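Local coordinates for 50S ribosomal protein L16 arginine hydroxylase (Escherichia coli, PDB 4CCL), which catalyses the iron- and 2-oxoglutarate-dependent hydroxylation of an arginine of ribosomal protein uL16, working as a homodimer, at residues B[263-268]-B[317-322]; B[296-301]-B[349-354]; B[309-314]-B[367-372]; B[331-336]-B[354-359]. All blocks are in the same frame, centred on the assembly; numbering follows the deposited sequence.

How the contacts relate
All four contacts lie in the C-terminal winged-helix region, away from the iron site, and illustrate how chemistry follows burial. Contacts 3 and 4 are buried and built wholly from apolar groups; contacts 1 and 2 are partly buried and set charged chains beside their packing. Contacts 1 and 3 draw on the same antiparallel sheet, whose strands 311-314 and 317-320 are neighbours, and both also touch the second subunit. Contacts 2 and 4 meet at P354, where the turn before helix 354-365 passes into that helix. Residues 367-372 join the groups, since F371 reaches contact 2 while W369 of contact 3 packs on L336 of contact 4. No other subunit touches contact 2.

Contact 1: B[263-268]-B[317-322]; sequences HFKQWF and DVYANG
The ammonium NZ of K265 has two carboxylates around it: it forms a salt bridge with E262, just before the helix, while D317 OD2 stands 4.4 Å from K265 NZ, too far for a second bridge but near enough that it would probably add to the favourable field there. This is a helix-on-sheet contact of the winged-helix region, with helix 263-272 laid beside strand 317-320, the middle strand of a three-stranded antiparallel sheet. The axes of 263-268 and 317-320 approach to 9.9 Å, with their directions 30° apart. The lysine reaches the strand by its aliphatic part, its CD lying 3.6 Å from D317 OD2. Further along the strand, the phenol of Y319 comes end-on against the helix backbone: its OH is 3.5 Å from the CA of Q266, and the Q266 side chain crosses it at about a right angle, amide and ring planes 54° apart. S273 and K324 also touch the Y319 side chain, and on the helix F264 and F268 pack on M254 and L250 of the second subunit. Back at K265, the CG methylene rests 3.7 Å from CG2 of I314 on the adjoining strand.

Contact 2: B[296-301]-B[349-354]; sequences ALKQGE and DALEDP
K298 is the last residue of helix 290-298, and its side chain serves by both its carbons and its charge. From CB the chain starts toward the 349-354 turn, its CG beside the backbone N (chi1 -77°). A bend at chi2 (-70°) turns CD, and CE is the first atom to come near L351, 4.4 Å from L351 CD1. A second bend, at chi4, then presents NZ to E352, where it meets OE2 at 3.3 Å in a salt bridge whose hydrogen bond is weak. The other carboxylate oxygen of E352, OE1, is bonded to the hydroxyl of Y294, so the acid is fastened twice to the same helix. Beneath this exposed pair lies an apolar one: CD1 of L297 touches CD2 of L351 at 4.0 Å, the two leucines crossing at about a right angle. A Schellman motif at G300 ends the helix, while D353 caps the start of helix 354-365 through S355 N. The contact thus joins the end of helix 290-298 to the turn leading into helix 354-365, with L351 leaning on L357 and L360 of the latter and L297 on F371 of strand 369-371.

Contact 3: B[309-314]-B[367-372]; sequences LRVLRI and GYWFFE
L309 sets its two methyls against two aromatic residues, and this fork is the tight part of the contact. L309 CD1 lies 3.6 Å from Y368 CD1, obliquely to that ring, while L309 CD2 rests 3.9 Å from Y368 CB and over one face of the W369 indole. A chi1 of -170° sets CG beside the carbonyl carbon, which brings the methyls to both residues. The V311 and W369 side chains come from opposite directions, V311 CG2 lying obliquely to the indole, 3.8 Å from W369 CH2. With an alanine here in place of L309, both methyls are gone, and a gap would probably open between the Y368 ring and the W369 face. The packing falls away along the second segment: F370 and F371 are partly exposed and touch nothing of 309-314, and E372 is exposed and poorly ordered. Strand 369-371 pairs with 303-305, and strand 311-314 with 317-320, so in this winged-helix region the contact ties two small antiparallel sheets through side chains alone. The chemistry is wholly apolar, which implies that shape sets the fit; polar fixing comes from outside, where Y368 OH bonds to N321 ND2 and E323 OE2, which probably restrains the ring.

Contact 4: B[331-336]-B[354-359]; sequences PALDAL and PSFLAM
A332 and F356 mark the nearest approach of two helical backbones, their CA atoms 9.2 Å apart. Both segments are regular: L336 N bonds to A332 O in the first and M359 N to S355 O in the second, each at 2.9 Å. The gap between the backbones is bridged chiefly from one side. F356 holds its CG anti to the backbone N (chi1 180°), which sends the ring straight across to the other helix, and its far end meets the methyl of A332, with CZ 3.4 Å from A332 CB and CE1 3.5 Å from it. A small residue thus faces a large one across the helix pair. L333 adds a second touch from another direction: its CD2 approaches F356 at the ring edge, near the ring plane, 4.2 Å from CE1. The helices are 330-338 and 354-365 of the ROXA-like winged-helix region, joined by a short link that carries helix 344-347 and the turn before 354. A350 of that turn closes on the same site, its CB packing on A332 CB and its carbonyl O lying beside F356 CB. H329 meets the F356 ring with planes about 55° apart. L336 and the selenomethionine M359 are directed toward the opposing segment and flank the contact at longer range; L336 CD2 also packs on CZ2 of W369.

Contact 1: B[263-268]-B[317-322]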
# COMPACT_ATOMS: atom_id res chain seq x y z
N HIS B 263 9.49 -4.97 -12.62
CA HIS B 263 9.00 -4.21 -11.48
C HIS B 263 9.08 -4.93 -10.12
O HIS B 263 9.57 -4.36 -9.14
CB HIS B 263 7.58 -3.71 -11.75
CG HIS B 263 7.49 -2.78 -12.92
ND1 HIS B 263 6.33 -2.62 -13.67
CD2 HIS B 263 8.40 -1.96 -13.47
CE1 HIS B 263 6.55 -1.75 -14.62
NE2 HIS B 263 7.80 -1.32 -14.53
N PHE B 264 8.60 -6.17 -10.07
CA PHE B 264 8.65 -6.92 -8.81
C PHE B 264 10.08 -7.19 -8.36
O PHE B 264 10.43 -6.96 -7.21
CB PHE B 264 7.88 -8.24 -8.90
CG PHE B 264 8.02 -9.09 -7.67
CD1 PHE B 264 7.86 -8.53 -6.41
CD2 PHE B 264 8.32 -10.43 -7.77
CE1 PHE B 264 7.99 -9.30 -5.28
CE2 PHE B 264 8.46 -11.21 -6.63
CZ PHE B 264 8.29 -10.64 -5.39
N LYS B 265 10.89 -7.70 -9.29
CA LYS B 265 12.29 -8.01 -9.02
C LYS B 265 13.03 -6.78 -8.51
O LYS B 265 13.84 -6.87 -7.59
CB LYS B 265 12.96 -8.51 -10.30
CG LYS B 265 14.46 -8.69 -10.17
CD LYS B 265 15.14 -8.66 -11.53
CE LYS B 265 14.55 -9.68 -12.48
NZ LYS B 265 15.15 -9.58 -13.84
N GLN B 266 12.73 -5.64 -9.12
CA GLN B 266 13.39 -4.39 -8.79
C GLN B 266 12.97 -3.93 -7.40
O GLN B 266 13.82 -3.58 -6.57
CB GLN B 266 13.07 -3.33 -9.84
CG GLN B 266 14.03 -2.16 -9.87
CD GLN B 266 14.45 -1.82 -11.28
OE1 GLN B 266 14.64 -2.71 -12.11
NE2 GLN B 266 14.59 -0.53 -11.57
N TRP B 267 11.66 -3.94 -7.15
CA TRP B 267 11.18 -3.56 -5.82
C TRP B 267 11.79 -4.42 -4.73
O TRP B 267 12.29 -3.90 -3.74
CB TRP B 267 9.66 -3.65 -5.69
CG TRP B 267 9.27 -3.69 -4.23
CD1 TRP B 267 9.37 -2.66 -3.33
CD2 TRP B 267 8.76 -4.81 -3.50
NE1 TRP B 267 8.94 -3.07 -2.10
CE2 TRP B 267 8.56 -4.39 -2.17
CE3 TRP B 267 8.44 -6.13 -3.84
CZ2 TRP B 267 8.06 -5.23 -1.18
CZ3 TRP B 267 7.95 -6.96 -2.85
CH2 TRP B 267 7.76 -6.51 -1.54
N PHE B 268 11.71 -5.74 -4.90
CA PHE B 268 12.23 -6.64 -3.88
C PHE B 268 13.72 -6.47 -3.72
O PHE B 268 14.25 -6.58 -2.61
CB PHE B 268 11.89 -8.10 -4.18
CG PHE B 268 12.11 -9.02 -3.02
CD1 PHE B 268 11.20 -9.06 -1.97
CD2 PHE B 268 13.22 -9.84 -2.96
CE1 PHE B 268 11.40 -9.89 -0.90
CE2 PHE B 268 13.42 -10.68 -1.88
CZ PHE B 268 12.51 -10.71 -0.85
N ASP B 317 21.26 -7.97 -11.69
CA ASP B 317 21.28 -6.71 -10.96
C ASP B 317 21.76 -6.93 -9.53
O ASP B 317 21.42 -7.94 -8.91
CB ASP B 317 19.87 -6.11 -10.92
CG ASP B 317 19.16 -6.21 -12.25
OD1 ASP B 317 19.77 -5.85 -13.28
OD2 ASP B 317 17.99 -6.65 -12.26
N VAL B 318 22.54 -5.99 -9.00
CA VAL B 318 22.97 -6.11 -7.61
C VAL B 318 22.30 -4.99 -6.81
O VAL B 318 21.93 -3.97 -7.38
CB VAL B 318 24.51 -6.13 -7.49
CG1 VAL B 318 24.95 -6.09 -6.04
CG2 VAL B 318 25.07 -7.37 -8.16
N TYR B 319 22.07 -5.20 -5.52
CA TYR B 319 21.44 -4.18 -4.69
C TYR B 319 22.20 -4.01 -3.38
O TYR B 319 22.38 -4.97 -2.63
CB TYR B 319 19.98 -4.54 -4.40
CG TYR B 319 19.13 -4.69 -5.65
CD1 TYR B 319 19.07 -5.90 -6.33
CD2 TYR B 319 18.39 -3.62 -6.14
CE1 TYR B 319 18.30 -6.04 -7.46
CE2 TYR B 319 17.62 -3.76 -7.28
CZ TYR B 319 17.58 -4.97 -7.94
OH TYR B 319 16.81 -5.11 -9.07
N ALA B 320 22.66 -2.79 -3.13
CA ALA B 320 23.34 -2.47 -1.89
C ALA B 320 22.56 -1.42 -1.11
O ALA B 320 22.47 -0.27 -1.53
CB ALA B 320 24.76 -1.98 -2.17
N ASN B 321 22.00 -1.83 0.03
CA ASN B 321 21.29 -0.92 0.93
C ASN B 321 20.18 -0.13 0.23
O ASN B 321 20.08 1.09 0.38
CB ASN B 321 22.28 -0.01 1.66
CG ASN B 321 21.63 0.82 2.75
OD1 ASN B 321 21.10 0.29 3.73
ND2 ASN B 321 21.68 2.14 2.60
N GLY B 322 19.36 -0.83 -0.55
CA GLY B 322 18.23 -0.20 -1.21
C GLY B 322 18.51 0.31 -2.61
O GLY B 322 17.58 0.54 -3.39

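Contact 2: B[296-301]-B[349-354]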
# COMPACT_ATOMS: atom_id res chain seq x y z
N ALA B 296 44.50 4.37 -4.84
CA ALA B 296 44.50 3.71 -3.53
C ALA B 296 44.48 2.20 -3.68
O ALA B 296 45.26 1.50 -3.04
CB ALA B 296 43.32 4.18 -2.70
N LEU B 297 43.58 1.70 -4.52
CA LEU B 297 43.49 0.27 -4.76
C LEU B 297 44.75 -0.30 -5.40
O LEU B 297 45.29 -1.30 -4.93
CB LEU B 297 42.26 -0.06 -5.60
CG LEU B 297 40.93 0.04 -4.86
CD1 LEU B 297 39.77 -0.27 -5.80
CD2 LEU B 297 40.92 -0.89 -3.66
N LYS B 298 45.22 0.35 -6.46
CA LYS B 298 46.44 -0.09 -7.14
C LYS B 298 47.68 0.09 -6.26
O LYS B 298 48.72 -0.53 -6.51
CB LYS B 298 46.62 0.66 -8.46
CG LYS B 298 45.72 0.16 -9.58
CD LYS B 298 46.16 -1.22 -10.05
CE LYS B 298 45.09 -1.88 -10.92
NZ LYS B 298 44.79 -1.10 -12.15
N GLN B 299 47.56 0.92 -5.23
CA GLN B 299 48.65 1.18 -4.30
C GLN B 299 48.71 0.08 -3.25
O GLN B 299 49.61 0.06 -2.41
CB GLN B 299 48.45 2.54 -3.62
CG GLN B 299 49.68 3.16 -3.01
CD GLN B 299 49.38 4.49 -2.35
OE1 GLN B 299 48.22 4.84 -2.12
NE2 GLN B 299 50.43 5.26 -2.05
N GLY B 300 47.76 -0.85 -3.31
CA GLY B 300 47.73 -1.97 -2.40
C GLY B 300 46.68 -1.87 -1.31
O GLY B 300 46.37 -2.85 -0.64
N GLU B 301 46.12 -0.67 -1.12
CA GLU B 301 45.09 -0.45 -0.10
C GLU B 301 43.84 -1.28 -0.37
O GLU B 301 43.50 -1.57 -1.51
CB GLU B 301 44.74 1.04 0.02
CG GLU B 301 45.71 1.84 0.88
CD GLU B 301 45.47 3.33 0.80
OE1 GLU B 301 45.38 3.86 -0.33
OE2 GLU B 301 45.37 3.98 1.86
N ASP B 349 39.55 -5.98 -14.64
CA ASP B 349 39.66 -4.91 -15.62
C ASP B 349 38.63 -3.80 -15.42
O ASP B 349 38.62 -2.81 -16.15
CB ASP B 349 39.52 -5.48 -17.04
CG ASP B 349 40.68 -6.38 -17.42
OD1 ASP B 349 41.81 -6.13 -16.93
OD2 ASP B 349 40.47 -7.32 -18.21
N ALA B 350 37.76 -3.97 -14.42
CA ALA B 350 36.65 -3.04 -14.19
C ALA B 350 37.09 -1.62 -13.86
O ALA B 350 36.45 -0.65 -14.27
CB ALA B 350 35.73 -3.59 -13.11
N LEU B 351 38.19 -1.49 -13.12
CA LEU B 351 38.70 -0.18 -12.71
C LEU B 351 39.10 0.70 -13.89
O LEU B 351 39.10 1.93 -13.79
CB LEU B 351 39.87 -0.33 -11.74
CG LEU B 351 39.62 -0.96 -10.37
CD1 LEU B 351 40.93 -1.07 -9.61
CD2 LEU B 351 38.59 -0.17 -9.57
N GLU B 352 39.44 0.07 -15.01
CA GLU B 352 39.85 0.80 -16.21
C GLU B 352 38.67 1.57 -16.81
O GLU B 352 38.84 2.65 -17.37
CB GLU B 352 40.45 -0.15 -17.25
CG GLU B 352 41.42 -1.19 -16.68
CD GLU B 352 42.55 -0.57 -15.87
OE1 GLU B 352 43.04 0.52 -16.25
OE2 GLU B 352 42.97 -1.17 -14.86
N ASP B 353 37.47 1.01 -16.67
CA ASP B 353 36.24 1.64 -17.14
C ASP B 353 35.89 2.80 -16.20
O ASP B 353 35.62 2.58 -15.02
CB ASP B 353 35.10 0.62 -17.17
CG ASP B 353 33.82 1.17 -17.79
OD1 ASP B 353 33.73 2.39 -18.04
OD2 ASP B 353 32.89 0.37 -18.01
N PRO B 354 35.89 4.03 -16.73
CA PRO B 354 35.59 5.23 -15.96
C PRO B 354 34.18 5.21 -15.37
O PRO B 354 33.95 5.83 -14.33
CB PRO B 354 35.73 6.36 -16.99
CG PRO B 354 36.63 5.80 -18.03
CD PRO B 354 36.28 4.35 -18.12

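Contact 3: B[309-314]-B[367-372]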
# COMPACT_ATOMS: atom_id res chain seq x y z
N LEU B 309 25.88 -4.04 6.20
CA LEU B 309 25.39 -3.58 4.91
C LEU B 309 25.07 -4.77 4.02
O LEU B 309 25.90 -5.65 3.82
CB LEU B 309 26.42 -2.68 4.22
CG LEU B 309 25.91 -1.96 2.96
CD1 LEU B 309 25.60 -0.50 3.27
CD2 LEU B 309 26.90 -2.08 1.81
N ARG B 310 23.85 -4.79 3.48
CA ARG B 310 23.38 -5.92 2.70
C ARG B 310 23.59 -5.71 1.20
O ARG B 310 23.13 -4.71 0.63
CB ARG B 310 21.92 -6.21 3.02
CG ARG B 310 21.70 -6.58 4.49
CD ARG B 310 20.26 -6.39 4.94
NE ARG B 310 19.33 -7.29 4.26
CZ ARG B 310 19.19 -8.58 4.56
NH1 ARG B 310 19.93 -9.13 5.51
NH2 ARG B 310 18.32 -9.33 3.89
N VAL B 311 24.28 -6.65 0.57
CA VAL B 311 24.50 -6.62 -0.87
C VAL B 311 24.00 -7.92 -1.47
O VAL B 311 24.52 -8.99 -1.19
CB VAL B 311 25.99 -6.44 -1.20
CG1 VAL B 311 26.17 -6.18 -2.69
CG2 VAL B 311 26.58 -5.29 -0.40
N LEU B 312 22.97 -7.82 -2.31
CA LEU B 312 22.29 -9.02 -2.80
C LEU B 312 22.14 -9.02 -4.31
O LEU B 312 21.87 -7.99 -4.92
CB LEU B 312 20.92 -9.15 -2.14
CG LEU B 312 20.96 -9.19 -0.61
CD1 LEU B 312 19.58 -9.00 -0.02
CD2 LEU B 312 21.59 -10.49 -0.13
N ARG B 313 22.31 -10.19 -4.92
CA ARG B 313 22.19 -10.30 -6.36
C ARG B 313 20.89 -10.97 -6.77
O ARG B 313 20.60 -12.10 -6.38
CB ARG B 313 23.38 -11.08 -6.94
CG ARG B 313 23.31 -11.26 -8.44
CD ARG B 313 24.40 -12.19 -8.95
NE ARG B 313 25.67 -11.50 -9.13
CZ ARG B 313 25.97 -10.76 -10.20
NH1 ARG B 313 25.08 -10.60 -11.17
NH2 ARG B 313 27.16 -10.18 -10.29
N ILE B 314 20.08 -10.26 -7.55
CA ILE B 314 18.89 -10.84 -8.15
C ILE B 314 19.02 -10.75 -9.67
O ILE B 314 18.98 -9.66 -10.24
CB ILE B 314 17.61 -10.11 -7.69
CG1 ILE B 314 17.69 -9.79 -6.20
CG2 ILE B 314 16.38 -10.95 -8.01
CD1 ILE B 314 16.35 -9.58 -5.53
N GLY B 367 29.58 5.88 1.91
CA GLY B 367 29.97 5.30 3.18
C GLY B 367 29.82 3.79 3.22
O GLY B 367 30.11 3.15 4.23
N TYR B 368 29.40 3.22 2.10
CA TYR B 368 29.08 1.79 2.04
C TYR B 368 30.33 0.92 2.04
O TYR B 368 30.30 -0.23 2.47
CB TYR B 368 28.19 1.49 0.84
CG TYR B 368 26.83 2.18 0.87
CD1 TYR B 368 26.37 2.80 2.02
CD2 TYR B 368 26.02 2.19 -0.25
CE1 TYR B 368 25.14 3.43 2.05
CE2 TYR B 368 24.78 2.82 -0.23
CZ TYR B 368 24.35 3.43 0.92
OH TYR B 368 23.12 4.05 0.94
N TRP B 369 31.44 1.47 1.55
CA TRP B 369 32.74 0.81 1.62
C TRP B 369 33.79 1.81 2.08
O TRP B 369 33.68 3.00 1.79
CB TRP B 369 33.13 0.24 0.25
CG TRP B 369 32.54 -1.10 -0.06
CD1 TRP B 369 33.12 -2.32 0.13
CD2 TRP B 369 31.25 -1.36 -0.63
NE1 TRP B 369 32.28 -3.33 -0.28
CE2 TRP B 369 31.12 -2.76 -0.75
CE3 TRP B 369 30.19 -0.55 -1.05
CZ2 TRP B 369 29.98 -3.37 -1.27
CZ3 TRP B 369 29.06 -1.15 -1.56
CH2 TRP B 369 28.96 -2.55 -1.67
N PHE B 370 34.80 1.35 2.80
CA PHE B 370 35.88 2.24 3.25
C PHE B 370 37.26 1.58 3.21
O PHE B 370 37.36 0.36 3.18
CB PHE B 370 35.58 2.81 4.64
CG PHE B 370 35.55 1.78 5.74
CD1 PHE B 370 34.38 1.08 6.01
CD2 PHE B 370 36.67 1.52 6.50
CE1 PHE B 370 34.34 0.14 7.02
CE2 PHE B 370 36.64 0.58 7.51
CZ PHE B 370 35.48 -0.11 7.78
N PHE B 371 38.31 2.39 3.21
CA PHE B 371 39.67 1.91 2.95
C PHE B 371 40.42 1.36 4.17
O PHE B 371 40.31 1.89 5.27
CB PHE B 371 40.50 2.99 2.27
CG PHE B 371 40.35 3.02 0.79
CD1 PHE B 371 40.70 1.92 0.04
CD2 PHE B 371 39.87 4.14 0.14
CE1 PHE B 371 40.57 1.92 -1.33
CE2 PHE B 371 39.73 4.16 -1.24
CZ PHE B 371 40.09 3.04 -1.97
N GLU B 372 41.19 0.30 3.94
CA GLU B 372 42.10 -0.23 4.95
C GLU B 372 43.41 -0.67 4.30
O GLU B 372 44.25 -1.30 4.93
CB GLU B 372 41.48 -1.40 5.72
CG GLU B 372 40.21 -1.06 6.50
CD GLU B 372 40.48 -0.27 7.78
OE1 GLU B 372 41.40 0.57 7.79
OE2 GLU B 372 39.76 -0.49 8.78

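Contact 4: B[331-336]-B[354-359]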
# COMPACT_ATOMS: atom_id res chain seq x y z
N PRO B 331 32.41 -10.02 -12.88
CA PRO B 331 33.32 -10.44 -11.81
C PRO B 331 33.43 -9.42 -10.68
O PRO B 331 33.50 -9.79 -9.51
CB PRO B 331 34.67 -10.55 -12.54
CG PRO B 331 34.31 -10.87 -13.93
CD PRO B 331 33.05 -10.11 -14.21
N ALA B 332 33.42 -8.15 -11.05
CA ALA B 332 33.50 -7.06 -10.09
C ALA B 332 32.28 -7.02 -9.18
O ALA B 332 32.40 -6.92 -7.95
CB ALA B 332 33.66 -5.74 -10.81
N LEU B 333 31.10 -7.10 -9.78
CA LEU B 333 29.85 -7.08 -9.02
C LEU B 333 29.76 -8.28 -8.09
O LEU B 333 29.32 -8.15 -6.94
CB LEU B 333 28.64 -7.05 -9.95
CG LEU B 333 28.43 -5.82 -10.83
CD1 LEU B 333 26.98 -5.74 -11.30
CD2 LEU B 333 28.84 -4.55 -10.11
N ASP B 334 30.16 -9.45 -8.59
CA ASP B 334 30.21 -10.66 -7.78
C ASP B 334 31.17 -10.49 -6.61
O ASP B 334 30.90 -10.96 -5.50
CB ASP B 334 30.63 -11.85 -8.64
CG ASP B 334 29.49 -12.41 -9.46
OD1 ASP B 334 28.36 -12.49 -8.94
OD2 ASP B 334 29.73 -12.76 -10.64
N ALA B 335 32.28 -9.82 -6.87
CA ALA B 335 33.25 -9.51 -5.82
C ALA B 335 32.64 -8.61 -4.76
O ALA B 335 32.89 -8.78 -3.57
CB ALA B 335 34.49 -8.87 -6.43
N LEU B 336 31.82 -7.65 -5.20
CA LEU B 336 31.15 -6.74 -4.28
C LEU B 336 30.11 -7.45 -3.42
O LEU B 336 30.01 -7.20 -2.22
CB LEU B 336 30.48 -5.59 -5.06
CG LEU B 336 31.41 -4.52 -5.63
CD1 LEU B 336 30.65 -3.57 -6.54
CD2 LEU B 336 32.08 -3.76 -4.50
N PRO B 354 35.89 4.03 -16.73
CA PRO B 354 35.59 5.23 -15.96
C PRO B 354 34.18 5.21 -15.37
O PRO B 354 33.95 5.83 -14.33
CB PRO B 354 35.73 6.36 -16.99
CG PRO B 354 36.63 5.80 -18.03
CD PRO B 354 36.28 4.35 -18.12
N SER B 355 33.25 4.51 -16.02
CA SER B 355 31.89 4.40 -15.50
C SER B 355 31.85 3.57 -14.23
O SER B 355 31.28 3.99 -13.22
CB SER B 355 30.96 3.80 -16.56
OG SER B 355 30.63 4.75 -17.55
N PHE B 356 32.46 2.39 -14.27
CA PHE B 356 32.55 1.53 -13.10
C PHE B 356 33.28 2.23 -11.97
O PHE B 356 32.87 2.17 -10.82
CB PHE B 356 33.25 0.21 -13.42
CG PHE B 356 33.37 -0.71 -12.23
CD1 PHE B 356 32.34 -1.59 -11.92
CD2 PHE B 356 34.50 -0.70 -11.42
CE1 PHE B 356 32.44 -2.43 -10.83
CE2 PHE B 356 34.60 -1.54 -10.33
CZ PHE B 356 33.57 -2.41 -10.03
N LEU B 357 34.39 2.89 -12.31
CA LEU B 357 35.18 3.62 -11.33
C LEU B 357 34.33 4.71 -10.69
O LEU B 357 34.41 4.96 -9.48
CB LEU B 357 36.42 4.23 -11.99
CG LEU B 357 37.43 4.88 -11.05
CD1 LEU B 357 37.88 3.89 -9.99
CD2 LEU B 357 38.62 5.42 -11.83
N ALA B 358 33.49 5.35 -11.50
CA ALA B 358 32.58 6.39 -11.02
C ALA B 358 31.56 5.81 -10.04
O ALA B 358 31.38 6.35 -8.95
CB ALA B 358 31.87 7.05 -12.19
N MSE B 359 30.91 4.72 -10.43
CA MSE B 359 29.96 4.04 -9.56
C MSE B 359 30.58 3.67 -8.22
O MSE B 359 30.04 3.99 -7.17
CB MSE B 359 29.42 2.77 -10.21
CG MSE B 359 28.79 1.80 -9.22
SE MSE B 359 28.30 0.09 -10.00
CE MSE B 359 27.12 0.76 -11.39